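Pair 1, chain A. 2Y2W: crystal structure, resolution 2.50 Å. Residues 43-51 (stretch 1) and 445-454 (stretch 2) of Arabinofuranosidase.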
# COMPACT_ATOMS: atom_id res chain seq x y z
N PRO A 43 37.19 19.01 -49.10
CA PRO A 43 37.20 18.84 -47.64
C PRO A 43 36.82 20.14 -46.93
O PRO A 43 37.45 21.17 -47.14
CB PRO A 43 38.66 18.47 -47.33
CG PRO A 43 39.29 18.15 -48.66
CD PRO A 43 38.56 18.99 -49.65
N ASP A 44 35.78 20.07 -46.10
CA ASP A 44 35.28 21.23 -45.36
C ASP A 44 35.13 20.97 -43.86
O ASP A 44 35.12 21.90 -43.05
CB ASP A 44 33.95 21.72 -45.96
CG ASP A 44 32.86 20.67 -45.90
OD1 ASP A 44 32.27 20.47 -44.82
OD2 ASP A 44 32.58 20.04 -46.95
N ALA A 45 35.01 19.69 -43.50
CA ALA A 45 34.84 19.27 -42.11
C ALA A 45 36.10 18.59 -41.56
O ALA A 45 36.87 18.00 -42.31
CB ALA A 45 33.63 18.35 -41.97
N SER A 46 36.29 18.69 -40.24
CA SER A 46 37.47 18.12 -39.60
C SER A 46 37.16 17.34 -38.32
O SER A 46 36.64 17.89 -37.34
CB SER A 46 38.51 19.21 -39.31
OG SER A 46 39.08 19.69 -40.52
N ILE A 47 37.47 16.04 -38.36
CA ILE A 47 37.42 15.18 -37.18
C ILE A 47 38.85 14.87 -36.76
O ILE A 47 39.57 14.16 -37.47
CB ILE A 47 36.64 13.87 -37.45
CG1 ILE A 47 35.23 14.15 -38.01
CG2 ILE A 47 36.58 12.98 -36.19
CD1 ILE A 47 34.27 14.86 -37.07
N ALA A 48 39.27 15.41 -35.62
CA ALA A 48 40.64 15.25 -35.15
C ALA A 48 40.75 15.21 -33.63
O ALA A 48 39.95 15.84 -32.93
CB ALA A 48 41.53 16.35 -35.72
N LEU A 49 41.73 14.47 -33.12
CA LEU A 49 42.04 14.45 -31.69
C LEU A 49 43.08 15.51 -31.37
O LEU A 49 44.09 15.64 -32.08
CB LEU A 49 42.53 13.06 -31.26
CG LEU A 49 41.55 11.91 -30.98
CD1 LEU A 49 40.52 12.29 -29.91
CD2 LEU A 49 40.85 11.41 -32.25
N ASN A 50 42.84 16.27 -30.30
CA ASN A 50 43.69 17.42 -29.94
C ASN A 50 45.08 17.06 -29.40
O ASN A 50 45.49 17.55 -28.34
CB ASN A 50 42.96 18.35 -28.97
CG ASN A 50 42.21 19.47 -29.68
OD1 ASN A 50 41.77 19.32 -30.83
ND2 ASN A 50 42.06 20.60 -29.01
N ALA A 51 45.80 16.22 -30.15
CA ALA A 51 47.19 15.82 -29.86
C ALA A 51 47.40 15.14 -28.50
O ALA A 51 48.14 14.15 -28.41
CB ALA A 51 48.15 17.01 -30.02
N ALA A 445 37.02 5.62 -24.75
CA ALA A 445 36.19 6.43 -25.63
C ALA A 445 36.70 7.87 -25.68
O ALA A 445 36.92 8.50 -24.64
CB ALA A 445 34.73 6.40 -25.19
N TYR A 446 36.89 8.38 -26.89
CA TYR A 446 37.41 9.73 -27.10
C TYR A 446 36.41 10.59 -27.85
O TYR A 446 35.77 10.14 -28.81
CB TYR A 446 38.73 9.67 -27.88
CG TYR A 446 39.92 9.20 -27.07
CD1 TYR A 446 40.68 10.10 -26.33
CD2 TYR A 446 40.30 7.86 -27.07
CE1 TYR A 446 41.78 9.67 -25.59
CE2 TYR A 446 41.40 7.42 -26.33
CZ TYR A 446 42.13 8.33 -25.59
OH TYR A 446 43.22 7.92 -24.86
N ALA A 447 36.27 11.84 -27.42
CA ALA A 447 35.42 12.81 -28.09
C ALA A 447 36.27 13.78 -28.92
O ALA A 447 36.82 14.74 -28.39
CB ALA A 447 34.56 13.58 -27.07
N PRO A 448 36.38 13.51 -30.24
CA PRO A 448 37.29 14.28 -31.09
C PRO A 448 36.79 15.70 -31.34
O PRO A 448 35.59 15.97 -31.24
CB PRO A 448 37.31 13.49 -32.39
CG PRO A 448 35.98 12.82 -32.45
CD PRO A 448 35.57 12.55 -31.02
N ALA A 449 37.72 16.61 -31.65
CA ALA A 449 37.37 17.96 -32.06
C ALA A 449 36.64 17.91 -33.39
O ALA A 449 37.13 17.33 -34.36
CB ALA A 449 38.61 18.83 -32.15
N ILE A 450 35.45 18.51 -33.42
CA ILE A 450 34.60 18.51 -34.61
C ILE A 450 34.41 19.93 -35.14
O ILE A 450 34.09 20.85 -34.38
CB ILE A 450 33.23 17.84 -34.34
CG1 ILE A 450 33.41 16.43 -33.75
CG2 ILE A 450 32.38 17.79 -35.61
CD1 ILE A 450 32.20 15.89 -33.02
N SER A 451 34.61 20.09 -36.45
CA SER A 451 34.35 21.35 -37.14
C SER A 451 33.57 21.07 -38.41
O SER A 451 34.13 20.61 -39.41
CB SER A 451 35.66 22.08 -37.46
OG SER A 451 36.41 22.33 -36.28
N SER A 452 32.26 21.34 -38.37
CA SER A 452 31.38 21.08 -39.50
C SER A 452 30.41 22.23 -39.72
O SER A 452 30.07 22.94 -38.77
CB SER A 452 30.61 19.77 -39.29
OG SER A 452 29.59 19.92 -38.31
N PRO A 453 29.96 22.43 -40.98
CA PRO A 453 28.92 23.43 -41.26
C PRO A 453 27.60 23.08 -40.56
O PRO A 453 27.11 21.96 -40.69
CB PRO A 453 28.76 23.35 -42.79
CG PRO A 453 29.39 22.07 -43.19
CD PRO A 453 30.49 21.83 -42.21
N THR A 454 27.06 24.05 -39.83
CA THR A 454 25.83 23.85 -39.06
C THR A 454 24.59 23.80 -39.94
O THR A 454 24.61 24.23 -41.10
CB THR A 454 25.64 24.95 -37.98
OG1 THR A 454 25.84 26.24 -38.56
CG2 THR A 454 26.63 24.75 -36.83

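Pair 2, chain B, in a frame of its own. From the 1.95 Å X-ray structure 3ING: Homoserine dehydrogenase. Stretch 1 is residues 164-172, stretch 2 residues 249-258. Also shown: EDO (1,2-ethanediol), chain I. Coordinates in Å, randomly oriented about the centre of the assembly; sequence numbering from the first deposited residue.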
# COMPACT_ATOMS: atom_id res chain seq x y z
N VAL B 164 -4.58 3.33 -13.62
CA VAL B 164 -4.17 1.93 -13.63
C VAL B 164 -4.49 1.38 -14.99
O VAL B 164 -5.65 1.45 -15.48
CB VAL B 164 -4.91 1.06 -12.58
CG1 VAL B 164 -4.54 -0.41 -12.78
CG2 VAL B 164 -4.57 1.51 -11.17
N LYS B 165 -3.46 0.86 -15.63
CA LYS B 165 -3.60 0.29 -16.98
C LYS B 165 -3.94 -1.19 -16.89
O LYS B 165 -4.75 -1.70 -17.66
CB LYS B 165 -2.32 0.46 -17.77
CG LYS B 165 -1.66 1.90 -17.75
CD LYS B 165 -2.50 3.06 -18.35
N ARG B 166 -3.33 -1.90 -15.94
CA ARG B 166 -3.61 -3.32 -15.78
C ARG B 166 -3.32 -3.87 -14.41
O ARG B 166 -2.41 -3.42 -13.74
CB ARG B 166 -2.71 -4.09 -16.74
CG ARG B 166 -3.01 -5.58 -16.82
CD ARG B 166 -2.32 -6.27 -18.03
NE ARG B 166 -0.90 -6.47 -17.82
N PHE B 167 -4.11 -4.86 -14.05
CA PHE B 167 -3.93 -5.66 -12.86
C PHE B 167 -3.76 -7.13 -13.24
O PHE B 167 -4.52 -7.66 -14.04
CB PHE B 167 -5.11 -5.48 -11.95
CG PHE B 167 -5.08 -6.34 -10.67
CD1 PHE B 167 -5.43 -7.68 -10.71
CD2 PHE B 167 -4.79 -5.77 -9.44
CE1 PHE B 167 -5.39 -8.45 -9.52
CE2 PHE B 167 -4.76 -6.51 -8.28
CZ PHE B 167 -5.04 -7.84 -8.31
N ARG B 168 -2.78 -7.79 -12.64
CA ARG B 168 -2.63 -9.23 -12.78
C ARG B 168 -2.19 -9.83 -11.43
O ARG B 168 -1.30 -9.32 -10.79
CB ARG B 168 -1.66 -9.57 -13.91
CG ARG B 168 -0.27 -9.05 -13.75
CD ARG B 168 0.51 -9.16 -15.10
NE ARG B 168 0.62 -10.56 -15.45
CZ ARG B 168 1.53 -11.37 -14.94
NH1 ARG B 168 2.45 -10.88 -14.11
NH2 ARG B 168 1.54 -12.65 -15.26
N GLY B 169 -2.90 -10.85 -10.95
CA GLY B 169 -2.51 -11.42 -9.68
C GLY B 169 -2.98 -12.80 -9.42
O GLY B 169 -3.83 -13.32 -10.13
N ILE B 170 -2.33 -13.43 -8.43
CA ILE B 170 -2.79 -14.68 -7.83
C ILE B 170 -3.57 -14.26 -6.60
O ILE B 170 -2.99 -13.89 -5.58
CB ILE B 170 -1.57 -15.59 -7.45
CG1 ILE B 170 -0.85 -16.06 -8.73
CG2 ILE B 170 -2.00 -16.78 -6.62
CD1 ILE B 170 0.53 -16.70 -8.45
N VAL B 171 -4.90 -14.23 -6.73
CA VAL B 171 -5.75 -13.65 -5.69
C VAL B 171 -6.76 -14.63 -5.10
O VAL B 171 -7.41 -14.29 -4.15
CB VAL B 171 -6.50 -12.38 -6.25
CG1 VAL B 171 -5.51 -11.27 -6.66
CG2 VAL B 171 -7.46 -12.73 -7.40
N SER B 172 -6.92 -15.82 -5.68
CA SER B 172 -7.87 -16.83 -5.18
C SER B 172 -6.97 -17.96 -4.67
O SER B 172 -6.30 -18.62 -5.44
CB SER B 172 -8.83 -17.30 -6.30
OG SER B 172 -9.83 -18.23 -5.87
N ASP B 249 2.12 -23.64 -13.36
CA ASP B 249 0.73 -23.27 -13.61
C ASP B 249 0.13 -22.59 -12.37
O ASP B 249 0.28 -23.09 -11.23
CB ASP B 249 -0.15 -24.50 -13.92
CG ASP B 249 0.15 -25.13 -15.27
OD1 ASP B 249 0.71 -24.47 -16.17
OD2 ASP B 249 -0.18 -26.32 -15.42
N ARG B 250 -0.54 -21.49 -12.64
CA ARG B 250 -1.25 -20.70 -11.65
C ARG B 250 -2.57 -20.21 -12.26
O ARG B 250 -2.67 -19.98 -13.49
CB ARG B 250 -0.44 -19.50 -11.23
CG ARG B 250 0.96 -19.78 -10.70
CD ARG B 250 0.94 -20.38 -9.30
NE ARG B 250 2.32 -20.44 -8.82
CZ ARG B 250 3.16 -21.42 -9.11
NH1 ARG B 250 2.80 -22.44 -9.87
NH2 ARG B 250 4.37 -21.40 -8.60
N LEU B 251 -3.57 -20.04 -11.39
CA LEU B 251 -4.84 -19.44 -11.78
C LEU B 251 -4.67 -17.93 -11.56
O LEU B 251 -4.69 -17.41 -10.44
CB LEU B 251 -6.00 -20.03 -10.97
CG LEU B 251 -7.45 -19.67 -11.36
CD1 LEU B 251 -7.85 -18.27 -10.94
CD2 LEU B 251 -7.69 -19.89 -12.89
N VAL B 252 -4.49 -17.22 -12.67
CA VAL B 252 -4.22 -15.80 -12.64
C VAL B 252 -5.45 -15.01 -13.05
O VAL B 252 -6.13 -15.33 -14.02
CB VAL B 252 -3.06 -15.45 -13.63
CG1 VAL B 252 -2.80 -13.95 -13.69
CG2 VAL B 252 -1.74 -16.23 -13.24
N THR B 253 -5.74 -13.98 -12.27
CA THR B 253 -6.84 -13.08 -12.50
C THR B 253 -6.28 -11.78 -13.07
O THR B 253 -5.42 -11.12 -12.44
CB THR B 253 -7.62 -12.78 -11.21
OG1 THR B 253 -8.16 -13.99 -10.67
CG2 THR B 253 -8.79 -11.81 -11.48
N GLU B 254 -6.76 -11.44 -14.27
CA GLU B 254 -6.36 -10.20 -14.97
C GLU B 254 -7.54 -9.24 -15.28
O GLU B 254 -8.65 -9.66 -15.67
CB GLU B 254 -5.70 -10.53 -16.29
CG GLU B 254 -4.62 -11.60 -16.23
CD GLU B 254 -4.14 -12.00 -17.62
OE1 GLU B 254 -4.91 -12.69 -18.36
OE2 GLU B 254 -3.00 -11.61 -17.96
N VAL B 255 -7.25 -7.95 -15.15
CA VAL B 255 -8.21 -6.90 -15.44
C VAL B 255 -7.45 -5.85 -16.22
O VAL B 255 -6.37 -5.38 -15.81
CB VAL B 255 -8.83 -6.33 -14.15
CG1 VAL B 255 -9.64 -5.10 -14.45
CG2 VAL B 255 -9.72 -7.41 -13.46
N TYR B 256 -8.00 -5.50 -17.35
CA TYR B 256 -7.34 -4.60 -18.30
C TYR B 256 -8.37 -4.15 -19.34
O TYR B 256 -9.48 -4.63 -19.32
CB TYR B 256 -6.18 -5.30 -18.99
CG TYR B 256 -6.56 -6.52 -19.78
CD1 TYR B 256 -6.67 -7.76 -19.17
CD2 TYR B 256 -6.78 -6.44 -21.14
CE1 TYR B 256 -7.02 -8.87 -19.89
CE2 TYR B 256 -7.12 -7.55 -21.87
CZ TYR B 256 -7.22 -8.76 -21.25
OH TYR B 256 -7.58 -9.87 -21.96
N VAL B 257 -7.99 -3.25 -20.24
CA VAL B 257 -8.89 -2.76 -21.28
C VAL B 257 -8.49 -3.34 -22.65
O VAL B 257 -7.33 -3.29 -23.02
CB VAL B 257 -8.85 -1.24 -21.36
CG1 VAL B 257 -9.72 -0.73 -22.55
CG2 VAL B 257 -9.30 -0.64 -20.06
N ASP B 258 -9.45 -3.93 -23.35
CA ASP B 258 -9.26 -4.51 -24.68
C ASP B 258 -10.22 -3.82 -25.60
O ASP B 258 -11.44 -3.90 -25.39
CB ASP B 258 -9.59 -6.01 -24.71
C1 EDO I . -8.04 4.18 -13.76
O1 EDO I . -8.03 3.24 -14.86
C2 EDO I . -7.43 3.66 -12.45
O2 EDO I . -8.37 3.35 -11.36
O HOH W 1 -5.34 -1.95 -20.21
O HOH W 2 -0.58 -12.88 -17.35
O HOH W 3 -6.35 -15.49 -8.99

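Pair 1 and pair 2 each place two antiparallel strands side by side, and 14 central residues superpose with an RMSD of 0.8 Å. The strand directions differ by 177° in pair 1 and 174° in pair 2, with axes approaching to 4.9 and 4.7 Å, the spacing that backbone hydrogen bonding imposes.

The same four-bond ladder holds both. In pair 1, A:Ser46 N donates to A:Ser451 O (3.0 Å) and A:Ser451 N to A:Ser46 O (3.1 Å); A:Ala48 N donates to A:Ala449 O (3.1 Å), and A:Ala449 N returns the bond to A:Ala48 O (2.7 Å). The matched positions in pair 2 repeat this: B:Phe167 N to B:Val255 O at 2.9 Å, B:Val255 N to B:Phe167 O at 3.0 Å, and B:Gly169 N to B:Thr253 O and B:Thr253 N to B:Gly169 O, both at 2.9 Å. Because these bonds use only main-chain atoms, the side chains may vary widely.

The non-hydrogen-bonded pair between these rungs differs sharply in chemistry. A:Ile47 matches B:Arg168, and A:Ile450 matches B:Glu254. In pair 1 two branched aliphatic chains pack, A:Ile47 CD1 lying 3.8 Å from A:Ile450 CG1, while A:Ile47 CG2 also reaches A:Pro448 CG at 3.8 Å. In pair 2 the opposite charges of B:Arg168 NE and B:Glu254 OE2 stand 4.5 Å apart, beyond a salt bridge. A water links the side chains, accepting from B:Arg168 NH2 (3.0 Å) and donating to B:Glu254 OE2 (2.8 Å). Long, flexible polar chains thus accommodate a solvent molecule where the isoleucines make direct apolar contact.

On the other face, A:Ser46 and A:Ser451 match B:Phe167 and B:Val255. The serines are small, with A:Ser46 CB 4.4 Å from A:Ser451 CB. The CB atoms of B:Phe167 and B:Val255 are also 4.4 Å apart, but these larger apolar residues suit their buried setting, and the phenylalanine ring turns its edge to the backbone, placing CD1 3.9 Å from B:Thr253 O. Further along, A:Ala48 and A:Ala449 match B:Gly169 and B:Thr253. Glycine suits its place because an ideal CB there would be crowded by B:Val171 CG1, at 3.2 Å. B:Thr253 supplies both a methyl and a hydroxyl; its OG1 lies 2.9 Å from a water that accepts from B:Val171 N (3.0 Å) and donates to B:Leu251 O (2.9 Å).

Beyond the ladder, A:Leu49 and B:Ile170 are close equivalents, their side-chain centres 1.0 Å apart. The CA-to-CB bond points away at A:Leu49 and sideways at B:Ile170, yet in both the end of the side chain comes nearer to the partner strand. A:Leu49 CD1 meets A:Tyr446 CB at 3.8 Å, and its CD2 lies 4.1 Å from A:Pro448 CB; B:Ile170 CD1 meets B:Arg250 CD at 3.8 Å, near the plane of the guanidinium and at its edge. Tyrosine and arginine, matched in position, both offer aliphatic carbon to a buried branched chain. A:Pro448 and B:Val252 nearly coincide, their side-chain centres 0.3 Å apart: either compact apolar residue fills this space.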